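Local coordinates for protein alpha-1,3-glucanase (Paenibacillus glycanilyticus, PDB 6K0P) that hydrolyses alpha-1,3-glucan, as a glycoside hydrolase of family 87, at residues T86-S90 / K100-S104; Y45-S50 / W164-L169. The protein carries 1 engineered substitution. One frame throughout, in Å; residues are numbered along the deposited sequence.

Interaction 1 of 2, residues T86-S90 / K100-S104. With GLC (alpha-D-glucopyranose), chain D.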
loop_
_atom_site.group_PDB
_atom_site.type_symbol
_atom_site.label_atom_id
_atom_site.label_comp_id
_atom_site.label_asym_id
_atom_site.label_seq_id
_atom_site.Cartn_x
_atom_site.Cartn_y
_atom_site.Cartn_z
ATOM N N THR A 86 -11.513 4.115 22.588
ATOM C CA THR A 86 -12.561 4.155 21.581
ATOM C C THR A 86 -13.469 5.327 21.911
ATOM O O THR A 86 -13.532 5.796 23.054
ATOM C CB THR A 86 -13.409 2.877 21.567
ATOM O OG1 THR A 86 -14.151 2.792 22.795
ATOM C CG2 THR A 86 -12.536 1.640 21.401
ATOM N N GLY A 87 -14.156 5.827 20.897
ATOM C CA GLY A 87 -15.062 6.928 21.127
ATOM C C GLY A 87 -15.639 7.413 19.824
ATOM O O GLY A 87 -15.716 6.660 18.848
ATOM N N THR A 88 -16.060 8.680 19.820
ATOM C CA THR A 88 -16.719 9.263 18.661
ATOM C C THR A 88 -16.079 10.593 18.281
ATOM O O THR A 88 -15.393 11.243 19.073
ATOM C CB THR A 88 -18.218 9.489 18.904
ATOM O OG1 THR A 88 -18.405 10.249 20.110
ATOM C CG2 THR A 88 -18.953 8.150 19.023
ATOM N N VAL A 89 -16.311 10.977 17.029
ATOM C CA VAL A 89 -16.165 12.355 16.584
ATOM C C VAL A 89 -17.348 12.629 15.666
ATOM O O VAL A 89 -17.892 11.713 15.042
ATOM C CB VAL A 89 -14.792 12.626 15.916
ATOM C CG1 VAL A 89 -14.699 11.948 14.550
ATOM C CG2 VAL A 89 -14.530 14.131 15.804
ATOM N N SER A 90 -17.777 13.884 15.607
ATOM C CA SER A 90 -19.050 14.211 14.983
ATOM C C SER A 90 -18.895 14.678 13.543
ATOM O O SER A 90 -17.884 15.280 13.165
ATOM C CB SER A 90 -19.763 15.287 15.784
ATOM O OG SER A 90 -20.003 14.819 17.093
ATOM N N LYS A 100 -22.033 10.323 13.989
ATOM C CA LYS A 100 -20.795 10.163 14.735
ATOM C C LYS A 100 -19.999 9.022 14.130
ATOM O O LYS A 100 -20.545 7.947 13.871
ATOM C CB LYS A 100 -21.080 9.903 16.217
ATOM C CG LYS A 100 -21.609 11.163 16.921
ATOM C CD LYS A 100 -21.662 11.051 18.422
ATOM C CE LYS A 100 -22.279 12.306 19.013
ATOM N NZ LYS A 100 -21.311 13.447 19.103
ATOM N N PHE A 101 -18.719 9.272 13.871
ATOM C CA PHE A 101 -17.807 8.196 13.517
ATOM C C PHE A 101 -17.425 7.437 14.779
ATOM O O PHE A 101 -17.242 8.033 15.846
ATOM C CB PHE A 101 -16.509 8.768 12.953
ATOM C CG PHE A 101 -16.616 9.305 11.554
ATOM C CD1 PHE A 101 -16.427 8.475 10.451
ATOM C CD2 PHE A 101 -16.873 10.646 11.344
ATOM C CE1 PHE A 101 -16.513 8.986 9.160
ATOM C CE2 PHE A 101 -16.953 11.165 10.057
ATOM C CZ PHE A 101 -16.763 10.332 8.967
ATOM N N ASN A 102 -17.257 6.123 14.641
ATOM C CA ASN A 102 -16.686 5.286 15.690
ATOM C C ASN A 102 -15.178 5.257 15.459
ATOM O O ASN A 102 -14.696 4.599 14.529
ATOM C CB ASN A 102 -17.301 3.886 15.609
ATOM C CG ASN A 102 -16.743 2.918 16.651
ATOM O OD1 ASN A 102 -15.548 2.908 16.943
ATOM N ND2 ASN A 102 -17.609 2.078 17.188
ATOM N N VAL A 103 -14.438 5.991 16.287
ATOM C CA VAL A 103 -12.988 6.090 16.173
ATOM C C VAL A 103 -12.350 5.231 17.251
ATOM O O VAL A 103 -12.880 5.079 18.357
ATOM C CB VAL A 103 -12.487 7.549 16.232
ATOM C CG1 VAL A 103 -13.011 8.328 15.035
ATOM C CG2 VAL A 103 -12.912 8.221 17.530
ATOM N N SER A 104 -11.190 4.664 16.927
ATOM C CA SER A 104 -10.572 3.685 17.809
ATOM C C SER A 104 -9.104 3.523 17.470
ATOM O O SER A 104 -8.709 3.631 16.309
ATOM C CB SER A 104 -11.247 2.323 17.647
ATOM O OG SER A 104 -10.640 1.357 18.481
HETATM C C1 GLC D . -16.039 -0.938 15.324
HETATM C C2 GLC D . -14.624 -0.510 15.694
HETATM C C3 GLC D . -13.594 -1.592 15.395
HETATM C C4 GLC D . -14.049 -2.857 16.097
HETATM C C5 GLC D . -15.487 -3.178 15.724
HETATM C C6 GLC D . -15.900 -4.461 16.435
HETATM O O2 GLC D . -14.319 0.726 15.084
HETATM O O3 GLC D . -12.395 -1.193 15.979
HETATM O O4 GLC D . -13.260 -3.982 15.740
HETATM O O5 GLC D . -16.354 -2.097 16.039
HETATM O O6 GLC D . -15.978 -4.242 17.834
#

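Interaction 2 of 2, residues Y45-S50 / W164-L169. With CA (calcium ion), chain J.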
loop_
_atom_site.group_PDB
_atom_site.type_symbol
_atom_site.label_atom_id
_atom_site.label_comp_id
_atom_site.label_asym_id
_atom_site.label_seq_id
_atom_site.Cartn_x
_atom_site.Cartn_y
_atom_site.Cartn_z
ATOM N N TYR A 45 2.871 12.310 14.697
ATOM C CA TYR A 45 1.542 12.525 14.117
ATOM C C TYR A 45 1.575 13.293 12.800
ATOM O O TYR A 45 0.639 13.164 12.005
ATOM C CB TYR A 45 0.587 13.183 15.129
ATOM C CG TYR A 45 0.272 12.266 16.293
ATOM C CD1 TYR A 45 -0.551 11.147 16.135
ATOM C CD2 TYR A 45 0.833 12.498 17.538
ATOM C CE1 TYR A 45 -0.804 10.294 17.198
ATOM C CE2 TYR A 45 0.580 11.652 18.611
ATOM C CZ TYR A 45 -0.244 10.561 18.431
ATOM O OH TYR A 45 -0.474 9.728 19.507
ATOM N N ALA A 46 2.608 14.103 12.546
ATOM C CA ALA A 46 2.745 14.702 11.222
ATOM C C ALA A 46 3.438 13.741 10.272
ATOM O O ALA A 46 2.942 13.475 9.166
ATOM C CB ALA A 46 3.532 16.015 11.298
ATOM N N GLY A 47 4.573 13.190 10.708
ATOM C CA GLY A 47 5.363 12.336 9.833
ATOM C C GLY A 47 4.605 11.140 9.295
ATOM O O GLY A 47 4.898 10.670 8.194
ATOM N N GLU A 48 3.630 10.637 10.048
ATOM C CA GLU A 48 2.862 9.466 9.634
ATOM C C GLU A 48 1.561 9.809 8.926
ATOM O O GLU A 48 0.849 8.896 8.500
ATOM C CB GLU A 48 2.578 8.550 10.827
ATOM C CG GLU A 48 3.838 7.902 11.400
ATOM C CD GLU A 48 3.542 6.662 12.215
ATOM O OE1 GLU A 48 2.363 6.263 12.299
ATOM O OE2 GLU A 48 4.501 6.075 12.768
ATOM N N ALA A 49 1.227 11.086 8.813
ATOM C CA ALA A 49 -0.012 11.492 8.170
ATOM C C ALA A 49 0.140 11.521 6.651
ATOM O O ALA A 49 1.230 11.726 6.110
ATOM C CB ALA A 49 -0.413 12.892 8.649
ATOM N N SER A 50 -0.976 11.281 5.963
ATOM C CA SER A 50 -1.053 11.583 4.540
ATOM C C SER A 50 -0.752 13.063 4.316
ATOM O O SER A 50 -1.287 13.930 5.009
ATOM C CB SER A 50 -2.461 11.250 4.049
ATOM O OG SER A 50 -2.554 11.349 2.634
ATOM N N TRP A 164 -9.286 14.068 22.241
ATOM C CA TRP A 164 -8.516 14.701 21.177
ATOM C C TRP A 164 -8.460 13.745 19.999
ATOM O O TRP A 164 -8.582 12.532 20.156
ATOM C CB TRP A 164 -7.096 15.105 21.620
ATOM C CG TRP A 164 -6.237 14.016 22.228
ATOM C CD1 TRP A 164 -6.037 13.797 23.565
ATOM C CD2 TRP A 164 -5.428 13.037 21.542
ATOM N NE1 TRP A 164 -5.174 12.741 23.754
ATOM C CE2 TRP A 164 -4.782 12.262 22.532
ATOM C CE3 TRP A 164 -5.196 12.733 20.189
ATOM C CZ2 TRP A 164 -3.912 11.221 22.219
ATOM C CZ3 TRP A 164 -4.337 11.691 19.882
ATOM C CH2 TRP A 164 -3.698 10.951 20.892
ATOM N N ILE A 165 -8.242 14.312 18.819
ATOM C CA ILE A 165 -8.179 13.514 17.600
ATOM C C ILE A 165 -7.386 14.275 16.547
ATOM O O ILE A 165 -7.588 15.476 16.344
ATOM C CB ILE A 165 -9.595 13.138 17.113
ATOM C CG1 ILE A 165 -9.524 12.270 15.849
ATOM C CG2 ILE A 165 -10.463 14.385 16.866
ATOM C CD1 ILE A 165 -10.843 11.573 15.528
ATOM N N TYR A 166 -6.474 13.588 15.875
ATOM C CA TYR A 166 -5.814 14.145 14.701
ATOM C C TYR A 166 -6.601 13.705 13.480
ATOM O O TYR A 166 -6.793 12.507 13.267
ATOM C CB TYR A 166 -4.384 13.620 14.578
ATOM C CG TYR A 166 -3.456 14.069 15.684
ATOM C CD1 TYR A 166 -3.402 13.377 16.897
ATOM C CD2 TYR A 166 -2.636 15.179 15.521
ATOM C CE1 TYR A 166 -2.563 13.777 17.905
ATOM C CE2 TYR A 166 -1.780 15.582 16.537
ATOM C CZ TYR A 166 -1.748 14.868 17.713
ATOM O OH TYR A 166 -0.921 15.252 18.747
ATOM N N VAL A 167 -7.063 14.662 12.688
ATOM C CA VAL A 167 -7.838 14.372 11.483
ATOM C C VAL A 167 -6.901 14.509 10.292
ATOM O O VAL A 167 -6.407 15.603 10.002
ATOM C CB VAL A 167 -9.044 15.303 11.351
ATOM C CG1 VAL A 167 -9.801 15.004 10.065
ATOM C CG2 VAL A 167 -9.956 15.187 12.559
ATOM N N ASP A 168 -6.646 13.393 9.605
ATOM C CA ASP A 168 -5.637 13.347 8.550
ATOM C C ASP A 168 -6.246 13.601 7.173
ATOM O O ASP A 168 -5.798 14.491 6.438
ATOM C CB ASP A 168 -4.927 11.986 8.607
ATOM C CG ASP A 168 -3.846 11.839 7.565
ATOM O OD1 ASP A 168 -3.513 12.840 6.905
ATOM O OD2 ASP A 168 -3.308 10.722 7.410
ATOM N N LEU A 169 -7.243 12.804 6.800
ATOM C CA LEU A 169 -7.898 12.922 5.508
ATOM C C LEU A 169 -9.304 12.367 5.640
ATOM O O LEU A 169 -9.635 11.669 6.603
ATOM C CB LEU A 169 -7.124 12.186 4.394
ATOM C CG LEU A 169 -6.947 10.654 4.494
ATOM C CD1 LEU A 169 -8.210 9.869 4.108
ATOM C CD2 LEU A 169 -5.795 10.181 3.621
HETATM CA CA CA J . -3.310 14.843 5.845
#

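Interaction 1 of 2, residues T86-S90 / K100-S104
Strands 86-90 and 100-104 are the two arms of an antiparallel beta hairpin, and backbone hydrogen bonds set its register. Gly87 and Val103 form a hydrogen-bonded pair with both bonds at 2.9 Å (Gly87 N to Val103 O, Val103 N to Gly87 O). In the next such pair Phe101 N reaches Val89 O at 2.8 Å, while Val89 N to Phe101 O is weak at 3.3 Å. In the non-hydrogen-bonded pair Thr88-Asn102 between them, Thr88 CA lies 3.1 Å from Phe101 O, a CA-H...O contact.

Polar side chains occupy the face of Thr86, Thr88, Ser90, Lys100, Asn102 and Ser104. The Lys100 side chain, straight along its middle (chi2 and chi3 t) and turned at its end (chi4 m), runs past Thr88 and sets NZ 2.8 Å from Ser90 OG as its hydrogen-bond donor; Asp161 completes this cluster with a salt bridge to Lys100 and hydrogen bonds to Thr88 and Ser90. Toward the other end, Asn102 OD1 accepts a weak hydrogen bond of 3.1 Å from O2 of the bound glucose, which Lys106 also holds. The hairpin thus contributes Asn102 and Ser104 to a glycan pocket, consistent with carbohydrate binding by this N-terminal beta domain.

The reverse face is apolar: Val89 CG1 lies 4.0 Å from both Phe101 CB and Val103 CG1. These side chains pack on Leu77 and Phe75 of strand 72-80, Ala139 and Leu141 of strand 137-143, and Ile155. Strand 96-104 is outermost in its four-stranded antiparallel sheet, whereas strand 86-93 is flanked on its other side by strand 152-156.

Interaction 2 of 2, residues Y45-S50 / W164-L169
A calcium site in the N-terminal beta domain joins the loop between strands 34-35 and 55-57 to strand 165-173. At the start of the loop segment, Tyr45 lays its ring on that of Tyr166 in an offset stack, with centroids 4.1 Å apart and planes inclined by only 8°. Its CB also sits over the Tyr166 ring, 3.8 Å from the centroid, as a CH-pi contact. Farther out, Tyr45 OH comes within 3.7 Å of Trp164 CH2 and is hydrogen-bonded to Tyr109.

From Ala46 to Ala49 the chain makes a type I beta turn, closed by Ala49 N to Ala46 O at 3.0 Å. The turn bends the backbone back toward the strand, where the CB of Ala49 rests 3.6 Å from Asp168 OD1. At Ser50 the polar contact begins: its amide N donates to Asp168 OD2 at 2.8 Å, and its CB meets Leu169 CD2 at 3.5 Å. Asp168 OD2 has a second partner in the salt bridge to Arg78, opposite which Asp168 and Leu169 form a classic beta bulge.

Glu23, Glu25 and Ser53 complete the metal shell. Within the two segments, calcium takes Ser50 O at 2.4 Å and two atoms of Asp168, the backbone O at 2.6 Å and the carboxylate OD1 at 2.3 Å.

Going from the N terminus, the chain first passes residues 45-50, then runs through both arms of the hairpin at 86-90 and 100-104, and returns at 164-169. Interaction 1 closes a short loop of nine residues, nested wholly inside the loop of 113 residues that interaction 2 closes. The outer contact ties an early loop to a late strand of the six-stranded antiparallel sheet, while the inner one belongs to the four-stranded sheet. Their centres lie 15 Å apart, and they meet directly at Ile165, whose CD1 packs 3.9 Å from Val103 CG1 and 4.0 Å from Val89 CG1, joining the two sheets through apolar side chains.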